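Local coordinates for FAD synthetase (PDB 2WSI), which catalyses the transfer of an adenylyl group from ATP to FMN, making the coenzyme FAD and releasing diphosphate, at residues F58-N61 with C66-L69; F205-N210 with S265-S270; G220-G225 with P234-D239. All blocks are in the same frame, centred on the assembly; numbering follows the deposited sequence.

Contact 1 is the core one. Its centre is about 4 Å from that of the chain. It joins strand 56-59 to helix 64-87 and bears directly on FAD. Contact 2 is partly buried, its centre about 13 Å from the chain's. It ties the end of helix 199-209 to loop 265-270 by a hydrogen bond from a side-chain amide, two waters and a small apolar touch. The same helix 199-209 packs on helix 64-87, where Phe205 and Leu206 meet Val68, so contacts 1 and 2 touch. Contact 3, its centre about 18 Å from the chain's, joins two irregular pieces of one chain excursion. Its touching residues are buried, and the touch is purely van der Waals.

Contact 1: F58-N61 with C66-L69; sequences FSYN and CQVL. With FAD (flavin-adenine dinucleotide), chain C.
Cys66, in the first turn of helix 64-87, faces the end of strand 56-59. Its CB lies 3.9 Å from Ser59 O and 4.3 Å from Phe58 CE2. Its N-H goes to water 1, with 3.0 Å between Cys66 N and the water oxygen. That water donates only weakly to Asn61 OD1, whose main partner is Gly63 N. With chi1 at 58°, Cys66 SG turns toward Tyr60 and Asn61. The sulfur is modelled too close to a neighbour, so its place is less sure. As modelled, SG stands 4.7 Å from the centroid of the Tyr60 ring, an oblique sulfur-aromatic contact. Asn61 N also points at SG, but that bond is doubtful.

Strand, turn and helix form a beta-loop-alpha unit. A Gly-Gly-Lys-Asp sequence runs from the turn into the start of the helix, consistent with the PP-loop of the PAPS reductase family. The end of the strand borders FAD: Ser59 O accepts a hydrogen bond of 2.9 Å from the ribose hydroxyl FAD O2B.

Gln67 brings its CA to the edge of the Tyr60 ring, 4.1 Å from Tyr60 CE1. Its amide NE2 bonds to Pro212 O and Tyr127 OH, while Tyr60 OH pairs with Thr123 OG1.

Leu69 holds CG anti to its own N (chi1 -173°), which sets Leu69 CG 3.9 Å from Phe58 CZ. The same CZ is 3.6 Å from Cys66 O, near the ring plane. Val162 packs on both Phe58 and Leu69.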
loop_
_atom_site.group_PDB
_atom_site.type_symbol
_atom_site.label_atom_id
_atom_site.label_comp_id
_atom_site.label_asym_id
_atom_site.label_seq_id
_atom_site.Cartn_x
_atom_site.Cartn_y
_atom_site.Cartn_z
ATOM N N PHE A 58 0.385 -11.616 -2.928
ATOM C CA PHE A 58 0.132 -10.255 -2.452
ATOM C C PHE A 58 -0.562 -9.474 -3.578
ATOM O O PHE A 58 -0.005 -9.345 -4.688
ATOM C CB PHE A 58 1.479 -9.600 -2.092
ATOM C CG PHE A 58 1.335 -8.326 -1.320
ATOM C CD1 PHE A 58 1.517 -8.318 0.044
ATOM C CD2 PHE A 58 0.994 -7.146 -1.965
ATOM C CE1 PHE A 58 1.346 -7.142 0.786
ATOM C CE2 PHE A 58 0.808 -5.962 -1.242
ATOM C CZ PHE A 58 0.981 -5.957 0.127
ATOM N N SER A 59 -1.785 -8.979 -3.340
ATOM C CA SER A 59 -2.428 -8.143 -4.367
ATOM C C SER A 59 -1.934 -6.707 -4.253
ATOM O O SER A 59 -2.136 -6.022 -3.251
ATOM C CB SER A 59 -3.969 -8.213 -4.353
ATOM O OG SER A 59 -4.509 -7.800 -3.107
ATOM N N TYR A 60 -1.279 -6.258 -5.306
ATOM C CA TYR A 60 -0.601 -4.974 -5.284
ATOM C C TYR A 60 -1.037 -4.145 -6.496
ATOM O O TYR A 60 -0.990 -4.629 -7.629
ATOM C CB TYR A 60 0.898 -5.222 -5.355
ATOM C CG TYR A 60 1.748 -3.973 -5.318
ATOM C CD1 TYR A 60 1.732 -3.135 -4.201
ATOM C CD2 TYR A 60 2.592 -3.639 -6.384
ATOM C CE1 TYR A 60 2.513 -1.996 -4.147
ATOM C CE2 TYR A 60 3.375 -2.509 -6.340
ATOM C CZ TYR A 60 3.333 -1.680 -5.210
ATOM O OH TYR A 60 4.099 -0.547 -5.095
ATOM N N ASN A 61 -1.413 -2.890 -6.266
ATOM C CA ASN A 61 -1.828 -2.003 -7.364
ATOM C C ASN A 61 -1.096 -0.657 -7.292
ATOM O O ASN A 61 -1.459 0.289 -7.993
ATOM C CB ASN A 61 -3.344 -1.767 -7.357
ATOM C CG ASN A 61 -3.819 -1.051 -6.086
ATOM O OD1 ASN A 61 -3.023 -0.700 -5.213
ATOM N ND2 ASN A 61 -5.126 -0.840 -5.983
ATOM N N CYS A 66 -1.852 -0.320 -0.388
ATOM C CA CYS A 66 -1.168 -1.612 -0.521
ATOM C C CYS A 66 0.351 -1.446 -0.497
ATOM O O CYS A 66 1.064 -2.379 -0.102
ATOM C CB CYS A 66 -1.647 -2.428 -1.709
ATOM S SG CYS A 66 -1.451 -1.587 -3.127
ATOM N N GLN A 67 0.850 -0.260 -0.823
ATOM C CA GLN A 67 2.276 0.028 -0.611
ATOM C C GLN A 67 2.668 0.042 0.882
ATOM O O GLN A 67 3.701 -0.522 1.270
ATOM C CB GLN A 67 2.705 1.360 -1.216
ATOM C CG GLN A 67 4.261 1.426 -1.238
ATOM C CD GLN A 67 4.806 2.674 -1.867
ATOM O OE1 GLN A 67 4.063 3.605 -2.178
ATOM N NE2 GLN A 67 6.128 2.720 -2.035
ATOM N N VAL A 68 1.878 0.710 1.722
ATOM C CA VAL A 68 2.167 0.673 3.153
ATOM C C VAL A 68 2.152 -0.772 3.620
ATOM O O VAL A 68 3.060 -1.211 4.332
ATOM C CB VAL A 68 1.175 1.533 3.983
ATOM C CG1 VAL A 68 1.255 1.143 5.478
ATOM C CG2 VAL A 68 1.502 3.008 3.788
ATOM N N LEU A 69 1.125 -1.522 3.214
ATOM C CA LEU A 69 1.030 -2.927 3.602
ATOM C C LEU A 69 2.214 -3.737 3.111
ATOM O O LEU A 69 2.782 -4.558 3.840
ATOM C CB LEU A 69 -0.271 -3.557 3.106
ATOM C CG LEU A 69 -0.517 -4.978 3.612
ATOM C CD1 LEU A 69 -0.258 -5.098 5.128
ATOM C CD2 LEU A 69 -1.893 -5.490 3.214
HETATM P PA FAD C . -9.724 -0.987 -3.679
HETATM O O1A FAD C . -9.509 0.266 -4.483
HETATM O O2A FAD C . -10.485 -2.015 -4.472
HETATM O O5B FAD C . -8.357 -1.595 -3.053
HETATM C C5B FAD C . -8.457 -2.528 -1.992
HETATM C C4B FAD C . -7.289 -3.513 -2.099
HETATM O O4B FAD C . -7.553 -4.446 -3.115
HETATM C C3B FAD C . -6.000 -2.821 -2.494
HETATM O O3B FAD C . -5.289 -2.366 -1.369
HETATM C C2B FAD C . -5.259 -3.930 -3.218
HETATM O O2B FAD C . -4.589 -4.763 -2.295
HETATM C C1B FAD C . -6.379 -4.702 -3.863
HETATM N N9A FAD C . -6.566 -4.193 -5.231
HETATM C C8A FAD C . -7.446 -3.236 -5.672
HETATM N N7A FAD C . -7.293 -3.088 -7.016
HETATM C C5A FAD C . -6.305 -3.932 -7.414
HETATM C C6A FAD C . -5.730 -4.190 -8.641
HETATM N N6A FAD C . -6.124 -3.568 -9.768
HETATM N N1A FAD C . -4.754 -5.142 -8.710
HETATM C C2A FAD C . -4.323 -5.834 -7.597
HETATM N N3A FAD C . -4.873 -5.545 -6.369
HETATM C C4A FAD C . -5.865 -4.632 -6.304
HETATM N N1 FAD C . -15.715 -8.136 -2.163
HETATM C C2 FAD C . -16.736 -8.911 -1.676
HETATM O O2 FAD C . -17.852 -8.423 -1.496
HETATM N N3 FAD C . -16.519 -10.236 -1.391
HETATM C C4 FAD C . -15.280 -10.805 -1.595
HETATM O O4 FAD C . -15.153 -11.999 -1.307
HETATM C C4X FAD C . -14.235 -10.020 -2.093
HETATM N N5 FAD C . -12.965 -10.549 -2.311
HETATM C C5X FAD C . -11.944 -9.755 -2.795
HETATM C C6 FAD C . -10.668 -10.275 -3.018
HETATM C C7 FAD C . -9.662 -9.456 -3.537
HETATM C C7M FAD C . -8.282 -9.988 -3.800
HETATM C C8 FAD C . -9.934 -8.122 -3.810
HETATM C C8M FAD C . -8.858 -7.223 -4.343
HETATM C C9 FAD C . -11.197 -7.609 -3.577
HETATM C C9A FAD C . -12.203 -8.415 -3.085
HETATM N N10 FAD C . -13.459 -7.880 -2.879
HETATM C C10 FAD C . -14.463 -8.675 -2.362
HETATM C "C1'" FAD C . -13.706 -6.423 -3.166
HETATM C "C2'" FAD C . -13.383 -5.568 -1.921
HETATM O "O2'" FAD C . -14.013 -6.023 -0.747
HETATM C "C3'" FAD C . -13.720 -4.091 -2.112
HETATM O "O3'" FAD C . -15.118 -3.931 -2.109
HETATM C "C4'" FAD C . -13.142 -3.567 -3.412
HETATM O "O4'" FAD C . -11.788 -3.951 -3.531
HETATM C "C5'" FAD C . -13.213 -2.040 -3.452
HETATM O "O5'" FAD C . -12.826 -1.525 -2.191
HETATM P P FAD C . -11.899 -0.212 -2.084
HETATM O O1P FAD C . -12.275 0.759 -3.178
HETATM O O2P FAD C . -11.952 0.349 -0.681
HETATM O O3P FAD C . -10.378 -0.654 -2.269
HETATM O O HOH W 1 -3.821 0.851 -2.330
#

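Contact 2: F205-N210 with S265-S270; sequences FLLYSN and SAINTS
Asn210, the first residue past helix 199-209, takes a positive phi of 63° and lies beside Asn268, the centre of an inverse gamma turn, with 6.3 Å between the two CA atoms. The turn is closed by Thr269 N bonding to Ile267 O at 2.9 Å.

The direct polar link runs from the amide of Asn268 to the backbone of Asn210. Asn268 ND2 donates to Asn210 O at 3.1 Å, and the N-H points almost straight at the oxygen (168°). The acceptor lies in the amide plane of Asn268, while the donor is tilted somewhat from the plane of the carbonyl. CB of Asn268 points toward the helix end, and with CG anti to the backbone N (chi1 -166°) the amide reaches Asn210 O.

Two waters add to this link, and both donate to Asn210 OD1. Water 2 is 3.1 Å from Asn210 OD1 and accepts from Asn268 N at 2.8 Å. Water 3 is 2.9 Å from Asn210 OD1 and donates weakly to Ala266 O, which also has Lys257 NZ as a partner.

The apolar part is one methyl pair. Leu207 CD2 meets Ile267 CG2 at 3.7 Å, and both side chains also touch Ile251 of helix 248-252. Loop 265-270 lies against the end of helix 199-209 and is also held by backbone bonds of Asn268 and Ser270 to Ile213.

With an alanine in place of Asn268 the amide is gone, which would probably leave Asn210 O without this donor and the link resting on the waters and the one methyl pair.

The chemistry is that of a partly wet junction: neutral amides and backbone groups, bridged by water, fix the loop to the helix end without any salt bridge between the two segments.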
loop_
_atom_site.group_PDB
_atom_site.type_symbol
_atom_site.label_atom_id
_atom_site.label_comp_id
_atom_site.label_asym_id
_atom_site.label_seq_id
_atom_site.Cartn_x
_atom_site.Cartn_y
_atom_site.Cartn_z
ATOM N N PHE A 205 3.150 7.111 8.112
ATOM C CA PHE A 205 4.114 6.033 7.879
ATOM C C PHE A 205 4.756 6.128 6.487
ATOM O O PHE A 205 5.971 6.000 6.333
ATOM C CB PHE A 205 3.453 4.663 8.081
ATOM C CG PHE A 205 4.420 3.519 7.963
ATOM C CD1 PHE A 205 5.327 3.257 8.975
ATOM C CD2 PHE A 205 4.462 2.738 6.809
ATOM C CE1 PHE A 205 6.234 2.213 8.879
ATOM C CE2 PHE A 205 5.363 1.690 6.699
ATOM C CZ PHE A 205 6.253 1.421 7.746
ATOM N N LEU A 206 3.955 6.381 5.461
ATOM C CA LEU A 206 4.486 6.334 4.092
ATOM C C LEU A 206 5.466 7.497 3.852
ATOM O O LEU A 206 6.497 7.314 3.242
ATOM C CB LEU A 206 3.335 6.311 3.081
ATOM C CG LEU A 206 3.704 6.078 1.614
ATOM C CD1 LEU A 206 4.520 4.780 1.494
ATOM C CD2 LEU A 206 2.451 6.040 0.767
ATOM N N LEU A 207 5.181 8.681 4.401
ATOM C CA LEU A 207 6.100 9.810 4.274
ATOM C C LEU A 207 7.354 9.583 5.097
ATOM O O LEU A 207 8.460 9.842 4.623
ATOM C CB LEU A 207 5.430 11.126 4.717
ATOM C CG LEU A 207 4.387 11.649 3.740
ATOM C CD1 LEU A 207 3.600 12.850 4.341
ATOM C CD2 LEU A 207 5.032 12.013 2.385
ATOM N N TYR A 208 7.197 9.109 6.335
ATOM C CA TYR A 208 8.377 8.731 7.120
ATOM C C TYR A 208 9.297 7.717 6.427
ATOM O O TYR A 208 10.528 7.778 6.604
ATOM C CB TYR A 208 8.006 8.163 8.483
ATOM C CG TYR A 208 9.265 7.886 9.315
ATOM C CD1 TYR A 208 9.946 8.935 9.927
ATOM C CD2 TYR A 208 9.774 6.596 9.458
ATOM C CE1 TYR A 208 11.108 8.715 10.679
ATOM C CE2 TYR A 208 10.956 6.353 10.217
ATOM C CZ TYR A 208 11.598 7.436 10.826
ATOM O OH TYR A 208 12.732 7.275 11.579
ATOM N N SER A 209 8.729 6.793 5.652
ATOM C CA SER A 209 9.540 5.706 5.067
ATOM C C SER A 209 10.552 6.236 4.063
ATOM O O SER A 209 11.564 5.572 3.774
ATOM C CB SER A 209 8.682 4.651 4.358
ATOM O OG SER A 209 8.132 5.142 3.140
ATOM N N ASN A 210 10.217 7.390 3.491
ATOM C CA ASN A 210 10.959 8.003 2.386
ATOM C C ASN A 210 10.953 7.155 1.130
ATOM O O ASN A 210 11.673 7.463 0.186
ATOM C CB ASN A 210 12.421 8.311 2.759
ATOM C CG ASN A 210 13.010 9.436 1.902
ATOM O OD1 ASN A 210 12.298 10.355 1.487
ATOM N ND2 ASN A 210 14.304 9.349 1.609
ATOM N N SER A 265 12.976 18.531 2.930
ATOM C CA SER A 265 11.562 18.743 2.624
ATOM C C SER A 265 11.123 18.112 1.296
ATOM O O SER A 265 9.999 18.339 0.844
ATOM C CB SER A 265 11.256 20.235 2.572
ATOM O OG SER A 265 11.931 20.825 1.474
ATOM N N ALA A 266 11.995 17.344 0.655
ATOM C CA ALA A 266 11.614 16.708 -0.599
ATOM C C ALA A 266 10.788 15.456 -0.321
ATOM O O ALA A 266 11.007 14.750 0.665
ATOM C CB ALA A 266 12.841 16.366 -1.424
ATOM N N ILE A 267 9.828 15.193 -1.185
ATOM C CA ILE A 267 8.994 14.014 -1.030
ATOM C C ILE A 267 9.207 13.192 -2.279
ATOM O O ILE A 267 9.169 13.703 -3.387
ATOM C CB ILE A 267 7.534 14.376 -0.802
ATOM C CG1 ILE A 267 7.405 15.136 0.524
ATOM C CG2 ILE A 267 6.665 13.131 -0.742
ATOM C CD1 ILE A 267 6.244 16.088 0.573
ATOM N N ASN A 268 9.526 11.929 -2.058
ATOM C CA ASN A 268 9.892 11.007 -3.097
ATOM C C ASN A 268 8.715 10.567 -3.979
ATOM O O ASN A 268 8.263 9.442 -3.869
ATOM C CB ASN A 268 10.518 9.784 -2.419
ATOM C CG ASN A 268 11.246 8.899 -3.393
ATOM O OD1 ASN A 268 11.344 9.222 -4.575
ATOM N ND2 ASN A 268 11.769 7.779 -2.906
ATOM N N THR A 269 8.226 11.438 -4.863
ATOM C CA THR A 269 7.128 11.065 -5.758
ATOM C C THR A 269 7.621 10.509 -7.092
ATOM O O THR A 269 8.589 11.003 -7.645
ATOM C CB THR A 269 6.199 12.255 -6.051
ATOM O OG1 THR A 269 6.987 13.409 -6.367
ATOM C CG2 THR A 269 5.310 12.542 -4.836
ATOM N N SER A 270 6.927 9.501 -7.614
ATOM C CA SER A 270 7.296 8.888 -8.892
ATOM C C SER A 270 6.897 9.806 -10.045
ATOM O O SER A 270 6.018 10.647 -9.895
ATOM C CB SER A 270 6.640 7.504 -9.049
ATOM O OG SER A 270 5.240 7.603 -9.378
HETATM O O HOH W 2 9.349 10.891 0.573
HETATM O O HOH W 3 12.508 12.467 -0.454
#

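Contact 3: G220-G225 with P234-D239; sequences GFTSIG and PHLRKD. With SO4 (sulfate ion), chain B.
Leu236 of the 3-10 segment 234-236 packs against Gly220 and Thr222. Both partners sit in the long, irregular chain excursion between helix 215-218 and helix 248-252. The contact is plain packing that brings the two arms of this excursion together.

The van der Waals touch is made by a single methyl. Leu236 CD1 lies 3.7 Å from Thr222 CG2, the two side chains meeting tip to tip. Leu236 CD1 also lies 3.7 Å from the backbone oxygen Gly220 O. Leu236 is fully extended at chi2 (-177°), which carries CD1 forward to both partners. Gly220 has a phi of 105°. A CB there would run into the carbonyl oxygen of the preceding residue, which by itself explains the glycine.

The hydrogen bonds around this touch run to residues outside the two segments. Thr222 turns its methyl to Leu236 and its OG1 elsewhere, to Glu299 O and to ND2 of Asn233, just before segment 234-239. Backbone bonds join Gly220 to Asn233 and Leu236 to Tyr288. Glu299 and Tyr288 belong to the C-terminal part of the chain, which is thereby tied to both segments.

The anion contact lies at the far end of segment 220-225. A sulfate, probably from the crystallisation liquor, is also bonded by Lys64 NZ and Tyr217 OH. It lies near the side chain of Asn61, so it may mark an anion site beside the FAD pocket. Ile224 N donates to sulfate O3 at 3.2 Å with an N-H angle of 136°, and weakly to sulfate O1 at 3.3 Å.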
loop_
_atom_site.group_PDB
_atom_site.type_symbol
_atom_site.label_atom_id
_atom_site.label_comp_id
_atom_site.label_asym_id
_atom_site.label_seq_id
_atom_site.Cartn_x
_atom_site.Cartn_y
_atom_site.Cartn_z
ATOM N N GLY A 220 -2.557 15.785 -6.044
ATOM C CA GLY A 220 -3.822 16.008 -5.344
ATOM C C GLY A 220 -4.756 14.823 -5.266
ATOM O O GLY A 220 -5.814 14.920 -4.656
ATOM N N PHE A 221 -4.393 13.688 -5.876
ATOM C CA PHE A 221 -5.177 12.487 -5.656
ATOM C C PHE A 221 -5.074 12.071 -4.190
ATOM O O PHE A 221 -4.000 12.181 -3.589
ATOM C CB PHE A 221 -4.703 11.338 -6.579
ATOM C CG PHE A 221 -5.113 11.520 -8.029
ATOM C CD1 PHE A 221 -6.151 10.771 -8.574
ATOM C CD2 PHE A 221 -4.487 12.454 -8.827
ATOM C CE1 PHE A 221 -6.538 10.946 -9.896
ATOM C CE2 PHE A 221 -4.871 12.624 -10.144
ATOM C CZ PHE A 221 -5.895 11.877 -10.675
ATOM N N THR A 222 -6.182 11.587 -3.620
ATOM C CA THR A 222 -6.150 10.951 -2.297
ATOM C C THR A 222 -6.609 9.496 -2.386
ATOM O O THR A 222 -6.586 8.746 -1.419
ATOM C CB THR A 222 -7.065 11.688 -1.302
ATOM O OG1 THR A 222 -8.405 11.701 -1.825
ATOM C CG2 THR A 222 -6.549 13.096 -1.062
ATOM N N SER A 223 -7.077 9.125 -3.555
ATOM C CA SER A 223 -7.573 7.778 -3.795
ATOM C C SER A 223 -7.395 7.577 -5.287
ATOM O O SER A 223 -7.743 8.469 -6.070
ATOM C CB SER A 223 -9.060 7.703 -3.420
ATOM O OG SER A 223 -9.582 6.405 -3.631
ATOM N N ILE A 224 -6.844 6.446 -5.702
ATOM C CA ILE A 224 -6.610 6.239 -7.129
ATOM C C ILE A 224 -7.510 5.133 -7.666
ATOM O O ILE A 224 -7.495 4.003 -7.172
ATOM C CB ILE A 224 -5.126 5.913 -7.451
ATOM C CG1 ILE A 224 -4.209 7.051 -6.991
ATOM C CG2 ILE A 224 -4.956 5.696 -8.949
ATOM C CD1 ILE A 224 -2.686 6.695 -7.051
ATOM N N GLY A 225 -8.320 5.492 -8.654
ATOM C CA GLY A 225 -9.155 4.540 -9.357
ATOM C C GLY A 225 -8.629 4.460 -10.777
ATOM O O GLY A 225 -7.421 4.314 -10.989
ATOM N N PRO A 234 -11.351 17.344 -4.671
ATOM C CA PRO A 234 -11.851 18.735 -4.770
ATOM C C PRO A 234 -11.625 19.526 -3.485
ATOM O O PRO A 234 -11.561 20.753 -3.521
ATOM C CB PRO A 234 -13.356 18.570 -5.051
ATOM C CG PRO A 234 -13.703 17.155 -4.685
ATOM C CD PRO A 234 -12.420 16.336 -4.828
ATOM N N HIS A 235 -11.480 18.821 -2.360
ATOM C CA HIS A 235 -11.175 19.468 -1.095
ATOM C C HIS A 235 -9.716 19.906 -0.986
ATOM O O HIS A 235 -9.351 20.584 -0.021
ATOM C CB HIS A 235 -11.593 18.577 0.086
ATOM C CG HIS A 235 -13.040 18.201 0.052
ATOM N ND1 HIS A 235 -14.042 19.061 0.458
ATOM C CD2 HIS A 235 -13.660 17.078 -0.384
ATOM C CE1 HIS A 235 -15.215 18.474 0.290
ATOM N NE2 HIS A 235 -15.012 17.273 -0.222
ATOM N N LEU A 236 -8.891 19.563 -1.985
ATOM C CA LEU A 236 -7.508 20.032 -2.012
ATOM C C LEU A 236 -7.289 21.142 -3.050
ATOM O O LEU A 236 -6.168 21.607 -3.245
ATOM C CB LEU A 236 -6.535 18.858 -2.262
ATOM C CG LEU A 236 -6.617 17.783 -1.163
ATOM C CD1 LEU A 236 -5.596 16.672 -1.399
ATOM C CD2 LEU A 236 -6.413 18.400 0.233
ATOM N N ARG A 237 -8.360 21.568 -3.709
ATOM C CA ARG A 237 -8.280 22.702 -4.633
ATOM C C ARG A 237 -7.770 23.935 -3.869
ATOM O O ARG A 237 -8.349 24.332 -2.868
ATOM C CB ARG A 237 -9.651 22.958 -5.238
ATOM C CG ARG A 237 -9.667 23.755 -6.524
ATOM C CD ARG A 237 -10.993 23.537 -7.259
ATOM N NE ARG A 237 -12.151 24.024 -6.502
ATOM C CZ ARG A 237 -12.961 23.268 -5.750
ATOM N NH1 ARG A 237 -12.776 21.950 -5.627
ATOM N NH2 ARG A 237 -13.980 23.836 -5.112
ATOM N N LYS A 238 -6.679 24.531 -4.330
ATOM C CA LYS A 238 -5.974 25.531 -3.530
ATOM C C LYS A 238 -6.747 26.835 -3.337
ATOM O O LYS A 238 -6.702 27.427 -2.263
ATOM C CB LYS A 238 -4.621 25.845 -4.147
ATOM C CG LYS A 238 -3.597 24.757 -3.957
ATOM C CD LYS A 238 -2.453 24.935 -4.923
ATOM C CE LYS A 238 -1.136 24.568 -4.272
ATOM N NZ LYS A 238 -0.800 25.527 -3.179
ATOM N N ASP A 239 -7.449 27.285 -4.366
ATOM C CA ASP A 239 -8.107 28.588 -4.284
ATOM C C ASP A 239 -9.359 28.559 -3.405
ATOM O O ASP A 239 -9.997 29.588 -3.204
ATOM C CB ASP A 239 -8.429 29.141 -5.681
ATOM C CG ASP A 239 -9.155 28.142 -6.567
ATOM O OD1 ASP A 239 -10.015 27.382 -6.055
ATOM O OD2 ASP A 239 -8.874 28.135 -7.790
HETATM S S SO4 B . -5.643 4.273 -2.753
HETATM O O1 SO4 B . -6.845 3.949 -3.499
HETATM O O2 SO4 B . -4.624 3.283 -3.086
HETATM O O3 SO4 B . -5.192 5.606 -3.154
HETATM O O4 SO4 B . -5.894 4.144 -1.323
#